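Local coordinates for protein xylulokinase (Brucella ovis, PDB 5VM1) that probably phosphorylates D-xylulose to D-xylulose 5-phosphate with ATP, as a sugar kinase of the FGGY family, at residues A95-L100 with G171-D176; A116-D121 with T137-V142; A373-V378 with T409-A414. All coordinates share one frame; numbering follows the deposited sequence.

Contact 1 of 3, residues A95-L100 with G171-D176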
# COMPACT_ATOMS: atom_id res chain seq x y z
N ALA A 95 -0.45 28.18 11.10
CA ALA A 95 0.17 29.19 10.25
C ALA A 95 1.69 29.12 10.29
O ALA A 95 2.35 29.46 9.30
CB ALA A 95 -0.29 30.59 10.66
N GLU A 96 2.25 28.66 11.40
CA GLU A 96 3.69 28.54 11.61
C GLU A 96 4.21 27.12 11.43
O GLU A 96 5.29 26.80 11.93
CB GLU A 96 4.05 29.00 13.02
CG GLU A 96 4.15 30.46 13.25
CD GLU A 96 4.71 30.71 14.63
OE1 GLU A 96 4.07 30.29 15.61
OE2 GLU A 96 5.82 31.28 14.71
N ASP A 97 3.47 26.26 10.74
CA ASP A 97 3.87 24.88 10.51
C ASP A 97 3.93 24.04 11.78
O ASP A 97 4.52 22.95 11.76
CB ASP A 97 5.23 24.80 9.83
CG ASP A 97 5.19 25.34 8.44
OD1 ASP A 97 4.08 25.48 7.89
OD2 ASP A 97 6.27 25.57 7.89
N ARG A 98 3.36 24.51 12.89
CA ARG A 98 3.28 23.69 14.10
C ARG A 98 2.20 22.62 13.96
O ARG A 98 1.13 22.85 13.38
CB ARG A 98 3.00 24.56 15.33
CG ARG A 98 4.17 25.36 15.81
CD ARG A 98 3.88 26.02 17.15
NE ARG A 98 3.63 27.46 17.02
CZ ARG A 98 2.45 28.04 17.21
NH1 ARG A 98 1.39 27.31 17.56
NH2 ARG A 98 2.31 29.35 17.07
N VAL A 99 2.47 21.45 14.55
CA VAL A 99 1.55 20.32 14.45
C VAL A 99 0.41 20.57 15.41
O VAL A 99 0.63 20.71 16.61
CB VAL A 99 2.25 19.00 14.76
CG1 VAL A 99 1.23 17.88 14.81
CG2 VAL A 99 3.29 18.69 13.69
N LEU A 100 -0.80 20.65 14.88
CA LEU A 100 -1.94 21.00 15.70
C LEU A 100 -2.42 19.81 16.52
O LEU A 100 -2.93 19.98 17.64
CB LEU A 100 -3.07 21.52 14.81
CG LEU A 100 -2.89 22.92 14.25
CD1 LEU A 100 -3.71 23.07 12.99
CD2 LEU A 100 -3.29 23.93 15.26
N GLY A 171 11.73 22.26 3.31
CA GLY A 171 11.08 23.52 3.60
C GLY A 171 9.97 23.91 2.66
O GLY A 171 9.50 25.06 2.74
N GLU A 172 9.53 23.02 1.78
CA GLU A 172 8.45 23.30 0.85
C GLU A 172 7.25 22.40 1.15
O GLU A 172 7.36 21.40 1.86
CB GLU A 172 8.89 23.15 -0.62
CG GLU A 172 9.66 24.38 -1.12
CD GLU A 172 10.14 24.25 -2.55
OE1 GLU A 172 9.34 24.50 -3.49
OE2 GLU A 172 11.32 23.90 -2.75
N TYR A 173 6.09 22.82 0.66
CA TYR A 173 4.85 22.05 0.79
C TYR A 173 4.55 21.40 -0.56
O TYR A 173 3.98 22.04 -1.44
CB TYR A 173 3.68 22.95 1.22
CG TYR A 173 3.89 23.81 2.45
CD1 TYR A 173 3.87 23.26 3.73
CD2 TYR A 173 4.09 25.17 2.32
CE1 TYR A 173 4.05 24.08 4.84
CE2 TYR A 173 4.28 25.97 3.41
CZ TYR A 173 4.26 25.43 4.66
OH TYR A 173 4.45 26.29 5.72
N ILE A 174 4.90 20.14 -0.72
CA ILE A 174 4.72 19.45 -1.99
C ILE A 174 4.29 18.01 -1.70
O ILE A 174 4.75 17.39 -0.74
CB ILE A 174 6.02 19.48 -2.83
CG1 ILE A 174 6.37 20.92 -3.26
CG2 ILE A 174 5.95 18.56 -4.05
CD1 ILE A 174 7.74 21.02 -3.91
N SER A 175 3.40 17.49 -2.55
CA SER A 175 3.00 16.09 -2.54
C SER A 175 3.01 15.55 -3.96
O SER A 175 2.97 16.31 -4.93
CB SER A 175 1.59 15.95 -1.96
OG SER A 175 1.31 14.61 -1.63
N ASP A 176 3.02 14.22 -4.08
CA ASP A 176 3.00 13.56 -5.38
C ASP A 176 1.58 13.07 -5.68
O ASP A 176 0.72 13.03 -4.81
CB ASP A 176 4.01 12.40 -5.45
CG ASP A 176 3.47 11.10 -4.84
OD1 ASP A 176 3.35 11.05 -3.59
OD2 ASP A 176 3.20 10.12 -5.57

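Contact 2 of 3, residues A116-D121 with T137-V142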
# COMPACT_ATOMS: atom_id res chain seq x y z
N ALA A 116 -19.09 7.78 5.77
CA ALA A 116 -20.35 7.31 5.22
C ALA A 116 -21.08 8.46 4.56
O ALA A 116 -21.62 8.31 3.46
CB ALA A 116 -21.20 6.67 6.31
N GLU A 117 -21.04 9.64 5.19
CA GLU A 117 -21.69 10.80 4.60
C GLU A 117 -21.01 11.20 3.29
O GLU A 117 -21.69 11.45 2.29
CB GLU A 117 -21.72 11.96 5.59
CG GLU A 117 -22.66 11.78 6.77
CD GLU A 117 -22.56 12.94 7.74
OE1 GLU A 117 -21.82 13.88 7.40
OE2 GLU A 117 -23.20 12.92 8.81
N LEU A 118 -19.67 11.22 3.27
CA LEU A 118 -18.99 11.62 2.04
C LEU A 118 -19.16 10.58 0.94
O LEU A 118 -19.39 10.92 -0.23
CB LEU A 118 -17.52 11.90 2.32
CG LEU A 118 -17.20 13.08 3.25
CD1 LEU A 118 -15.68 13.23 3.41
CD2 LEU A 118 -17.83 14.37 2.74
N ASP A 119 -19.10 9.29 1.28
CA ASP A 119 -19.24 8.26 0.25
C ASP A 119 -20.60 8.33 -0.43
O ASP A 119 -20.71 7.97 -1.61
CB ASP A 119 -19.01 6.86 0.84
CG ASP A 119 -18.77 5.81 -0.24
OD1 ASP A 119 -17.71 5.85 -0.89
OD2 ASP A 119 -19.66 4.96 -0.46
N ALA A 120 -21.64 8.77 0.29
CA ALA A 120 -22.99 8.83 -0.27
C ALA A 120 -23.20 10.02 -1.19
O ALA A 120 -24.18 10.05 -1.94
CB ALA A 120 -24.01 8.84 0.86
N ASP A 121 -22.30 10.97 -1.17
CA ASP A 121 -22.29 12.11 -2.06
C ASP A 121 -21.67 11.64 -3.36
O ASP A 121 -20.47 11.35 -3.41
CB ASP A 121 -21.50 13.24 -1.41
CG ASP A 121 -21.57 14.55 -2.17
OD1 ASP A 121 -21.82 14.53 -3.40
OD2 ASP A 121 -21.36 15.59 -1.51
N THR A 137 -8.15 10.65 3.97
CA THR A 137 -7.86 11.91 4.65
C THR A 137 -9.11 12.78 4.79
O THR A 137 -9.35 13.35 5.86
CB THR A 137 -6.74 12.67 3.92
OG1 THR A 137 -5.70 11.75 3.56
CG2 THR A 137 -6.15 13.80 4.78
N ALA A 138 -9.92 12.88 3.73
CA ALA A 138 -11.10 13.73 3.71
C ALA A 138 -12.06 13.51 4.88
O ALA A 138 -12.34 14.49 5.61
CB ALA A 138 -11.84 13.53 2.37
N PRO A 139 -12.56 12.29 5.16
CA PRO A 139 -13.48 12.13 6.31
C PRO A 139 -12.88 12.52 7.65
O PRO A 139 -13.62 13.02 8.51
CB PRO A 139 -13.79 10.62 6.32
CG PRO A 139 -13.11 10.05 5.13
CD PRO A 139 -12.11 11.00 4.62
N LYS A 140 -11.57 12.34 7.84
CA LYS A 140 -10.92 12.72 9.08
C LYS A 140 -11.02 14.21 9.30
O LYS A 140 -11.10 14.67 10.44
CB LYS A 140 -9.43 12.33 9.11
CG LYS A 140 -9.03 10.86 8.93
CD LYS A 140 -7.51 10.92 8.66
CE LYS A 140 -6.85 9.72 7.96
NZ LYS A 140 -7.31 8.43 8.40
N LEU A 141 -11.01 15.01 8.22
CA LEU A 141 -11.08 16.45 8.42
C LEU A 141 -12.49 16.93 8.72
O LEU A 141 -12.64 17.96 9.40
CB LEU A 141 -10.50 17.21 7.24
CG LEU A 141 -9.09 17.45 7.76
CD1 LEU A 141 -8.05 16.40 7.31
CD2 LEU A 141 -8.66 18.90 7.66
N VAL A 142 -13.51 16.23 8.25
CA VAL A 142 -14.85 16.54 8.74
C VAL A 142 -14.94 16.18 10.22
O VAL A 142 -15.50 16.95 11.02
CB VAL A 142 -15.90 15.82 7.88
CG1 VAL A 142 -17.33 16.22 8.32
CG2 VAL A 142 -15.64 16.07 6.38

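Contact 3 of 3, residues A373-V378 with T409-A414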
# COMPACT_ATOMS: atom_id res chain seq x y z
N ALA A 373 -7.72 -25.50 3.07
CA ALA A 373 -8.89 -24.72 2.66
C ALA A 373 -8.70 -23.23 2.94
O ALA A 373 -9.28 -22.39 2.25
CB ALA A 373 -10.14 -25.26 3.35
N VAL A 374 -7.92 -22.89 3.97
CA VAL A 374 -7.62 -21.48 4.24
C VAL A 374 -6.78 -20.89 3.12
O VAL A 374 -7.05 -19.79 2.64
CB VAL A 374 -6.92 -21.31 5.61
CG1 VAL A 374 -6.43 -19.84 5.79
CG2 VAL A 374 -7.83 -21.75 6.76
N LEU A 375 -5.75 -21.62 2.67
CA LEU A 375 -4.93 -21.12 1.57
C LEU A 375 -5.73 -21.09 0.27
O LEU A 375 -5.66 -20.10 -0.47
CB LEU A 375 -3.66 -21.96 1.41
CG LEU A 375 -2.71 -22.15 2.61
CD1 LEU A 375 -1.36 -22.72 2.19
CD2 LEU A 375 -2.53 -20.86 3.42
N GLU A 376 -6.51 -22.14 -0.00
CA GLU A 376 -7.36 -22.14 -1.20
C GLU A 376 -8.32 -20.96 -1.19
O GLU A 376 -8.47 -20.27 -2.21
CB GLU A 376 -8.15 -23.44 -1.28
CG GLU A 376 -7.39 -24.63 -1.76
CD GLU A 376 -8.07 -25.94 -1.35
OE1 GLU A 376 -9.16 -25.87 -0.74
OE2 GLU A 376 -7.49 -27.02 -1.63
N GLY A 377 -8.95 -20.70 -0.04
CA GLY A 377 -9.93 -19.63 0.05
C GLY A 377 -9.33 -18.26 -0.17
O GLY A 377 -9.94 -17.40 -0.82
N VAL A 378 -8.15 -18.00 0.39
CA VAL A 378 -7.53 -16.72 0.12
C VAL A 378 -7.15 -16.63 -1.34
O VAL A 378 -7.38 -15.60 -1.98
CB VAL A 378 -6.32 -16.47 1.04
CG1 VAL A 378 -5.45 -15.35 0.47
CG2 VAL A 378 -6.80 -16.06 2.40
N THR A 409 5.42 -22.14 -0.45
CA THR A 409 5.35 -22.74 -1.78
C THR A 409 3.94 -23.24 -2.08
O THR A 409 3.46 -23.13 -3.21
CB THR A 409 6.35 -23.90 -1.88
OG1 THR A 409 7.66 -23.43 -1.54
CG2 THR A 409 6.38 -24.45 -3.28
N TYR A 410 3.25 -23.79 -1.08
CA TYR A 410 1.89 -24.24 -1.32
C TYR A 410 1.01 -23.08 -1.73
O TYR A 410 0.25 -23.18 -2.70
CB TYR A 410 1.31 -24.93 -0.08
CG TYR A 410 0.12 -25.81 -0.41
CD1 TYR A 410 -1.13 -25.25 -0.67
CD2 TYR A 410 0.26 -27.20 -0.48
CE1 TYR A 410 -2.20 -26.04 -0.99
CE2 TYR A 410 -0.82 -28.01 -0.80
CZ TYR A 410 -2.05 -27.42 -1.06
OH TYR A 410 -3.13 -28.21 -1.39
N TRP A 411 1.11 -21.95 -1.01
CA TRP A 411 0.24 -20.81 -1.29
C TRP A 411 0.45 -20.29 -2.70
O TRP A 411 -0.52 -19.89 -3.36
CB TRP A 411 0.47 -19.68 -0.30
CG TRP A 411 -0.80 -19.02 0.12
CD1 TRP A 411 -2.03 -19.12 -0.49
CD2 TRP A 411 -1.00 -18.23 1.30
NE1 TRP A 411 -2.97 -18.41 0.23
CE2 TRP A 411 -2.37 -17.86 1.33
CE3 TRP A 411 -0.16 -17.78 2.32
CZ2 TRP A 411 -2.90 -17.08 2.35
CZ3 TRP A 411 -0.69 -17.00 3.32
CH2 TRP A 411 -2.04 -16.65 3.33
N LEU A 412 1.70 -20.27 -3.16
CA LEU A 412 2.00 -19.76 -4.50
C LEU A 412 1.46 -20.67 -5.58
O LEU A 412 0.92 -20.19 -6.59
CB LEU A 412 3.51 -19.57 -4.68
CG LEU A 412 4.13 -18.54 -3.75
CD1 LEU A 412 5.61 -18.46 -4.01
CD2 LEU A 412 3.46 -17.19 -3.96
N LYS A 413 1.61 -21.99 -5.41
CA LYS A 413 1.05 -22.93 -6.37
C LYS A 413 -0.48 -22.86 -6.37
O LYS A 413 -1.11 -22.95 -7.42
CB LYS A 413 1.51 -24.35 -6.05
CG LYS A 413 3.00 -24.56 -6.17
CD LYS A 413 3.35 -26.01 -6.34
CE LYS A 413 4.83 -26.23 -6.16
NZ LYS A 413 5.15 -27.67 -6.08
N ALA A 414 -1.07 -22.65 -5.20
CA ALA A 414 -2.52 -22.50 -5.13
C ALA A 414 -2.99 -21.24 -5.86
O ALA A 414 -3.97 -21.29 -6.61
CB ALA A 414 -2.98 -22.48 -3.68

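Contact 1 of 3, residues A95-L100 with G171-D176
Tyr-173 and Asp-97 carry this contact between them, the phenol reaching the carboxylate across two backbones that stay well apart: the closest CA atoms of the two segments, those of Asp-97 and Gly-171, lie 10.1 Å from each other. The side chains come from opposite directions and meet at their polar ends. Tyr-173 OH donates a hydrogen bond to Asp-97 OD1, modelled at 2.3 Å, a length too short to be taken literally at 2.75 Å resolution. OD1 sits at the edge of the Tyr-173 ring and in its plane, while the carboxylate is turned 78° against that ring. Asp-97 is in the loop between strands 91-93 and 103-104, and its CG stands beside the backbone N (chi1 -66°), which brings the carboxylate up to the phenol oxygen. Both residues also lean on Leu-167 of helix 161-170, and Lys-157 makes a cation-pi contact with the tyrosine ring. This surface contact of the N-terminal FGGY domain ties the 95-100 loop to the residue just before strand 174-176. A carboxylate, probably ionised at this partly exposed position, gives the phenol a strong acceptor, and the nearby lysine may polarise the ring and make its hydroxyl a better donor.

Contact 2 of 3, residues A116-D121 with T137-V142
Leu-118 reaches helix 137-147 with a single methyl, CD1, which settles on the backbone between Ala-138 and Pro-139. Its CG stands beside the backbone N (chi1 -65°), and the chain then runs on extended, with CD1 anti to CA (chi2 -179°), bringing this branch to the neighbouring helix. Leu-118 CD1 lies 3.7 Å from Pro-139 N, an atom that carries no hydrogen, and 3.9 Å from Ala-138 C. Leu-118 CD1 also meets Ala-138 CB at 4.0 Å and Val-142 CG2 at 4.1 Å, one turn further along. Val-142 has CG1 anti to its backbone N, which leaves CG2 as the branch facing the leucine. No hydrogen bond crosses; the segment axes, at 125° to each other, are 9.9 Å apart, an ordinary packing distance for two helices, spanned here by one leucine side chain. In this N-terminal FGGY domain, Ala-115 and Glu-114, earlier on helix 112-120, extend the packing against Pro-139 and Val-142, and Glu-117 forms a salt bridge with Arg-146. Behind, Thr-137 and Leu-141 pack on Val-158 of strand 157-159, and Thr-137 OG1 makes a hydrogen bond with O of His-88, a predicted substrate-binding residue, so helix 137-147 lies between helix 112-120 and that strand.

Contact 3 of 3, residues A373-V378 with T409-A414
Leu-375 fits between Trp-411 and Tyr-410, and its two methyls divide the apolar part of the contact. The leucine chain is extended as far as CD1, which lies anti to CA and goes to the phenol ring; CD2 branches off to the indole. Leu-375 CD2 stands over one face of Trp-411 in a CH-pi contact, 3.7 Å from the centroid of the six-membered ring and 15° off the ring normal; the side chains cross at about a right angle. Leu-375 CD1 approaches Tyr-410 CD1 obliquely at 3.8 Å. Val-378, one turn on, takes the edge of the indole: its CB lies in the ring plane, and Val-378 CG1 comes within 3.6 Å of Trp-411 CZ2.

These helices belong to the C-terminal domain of an actin-like ATPase fold. Helix 409-419 links the adjacent parallel strands 399-402 and 423-426 as the helix of a beta-alpha-beta unit, and helix 367-390 leads into the first of them. The two helices run in roughly the same direction, their segment axes 9.3 Å apart and crossing at -41°, with the CA atoms of Leu-375 and Trp-411 only 5.9 Å apart.

The polar part is slight. Trp-411 NE1 donates a weak hydrogen bond to Leu-375 O, 3.3 Å away and bent to 130° at the hydrogen, so the indole N-H meets a helix carbonyl within a buried, mostly apolar setting. The Tyr-410 hydroxyl has its partner outside the pair, the backbone N of Lys-331. Leu-326 of helix 319-326 packs on both Leu-375 and Tyr-410, while Tyr-473 of helix 470-488 touches Glu-376 and Ala-414.

In the fold
Contact 1 is a surface contact made by one polar pair, whereas contacts 2 and 3 are buried and mainly apolar. Contacts 1 and 2 both belong to the N-terminal domain, the second lying within the chain span closed by the first; their centres are about 23 Å apart and they do not touch. Contact 3 is in the C-terminal domain, on the other side of the chain's centre from contact 1, with those two centres about 45 Å apart. Each joins different elements: a loop with the residue before a strand in contact 1, helix with helix in the others. Contact 2 buries more than contact 1 but less than half as much as contact 3, where a leucine is set between two aromatic rings.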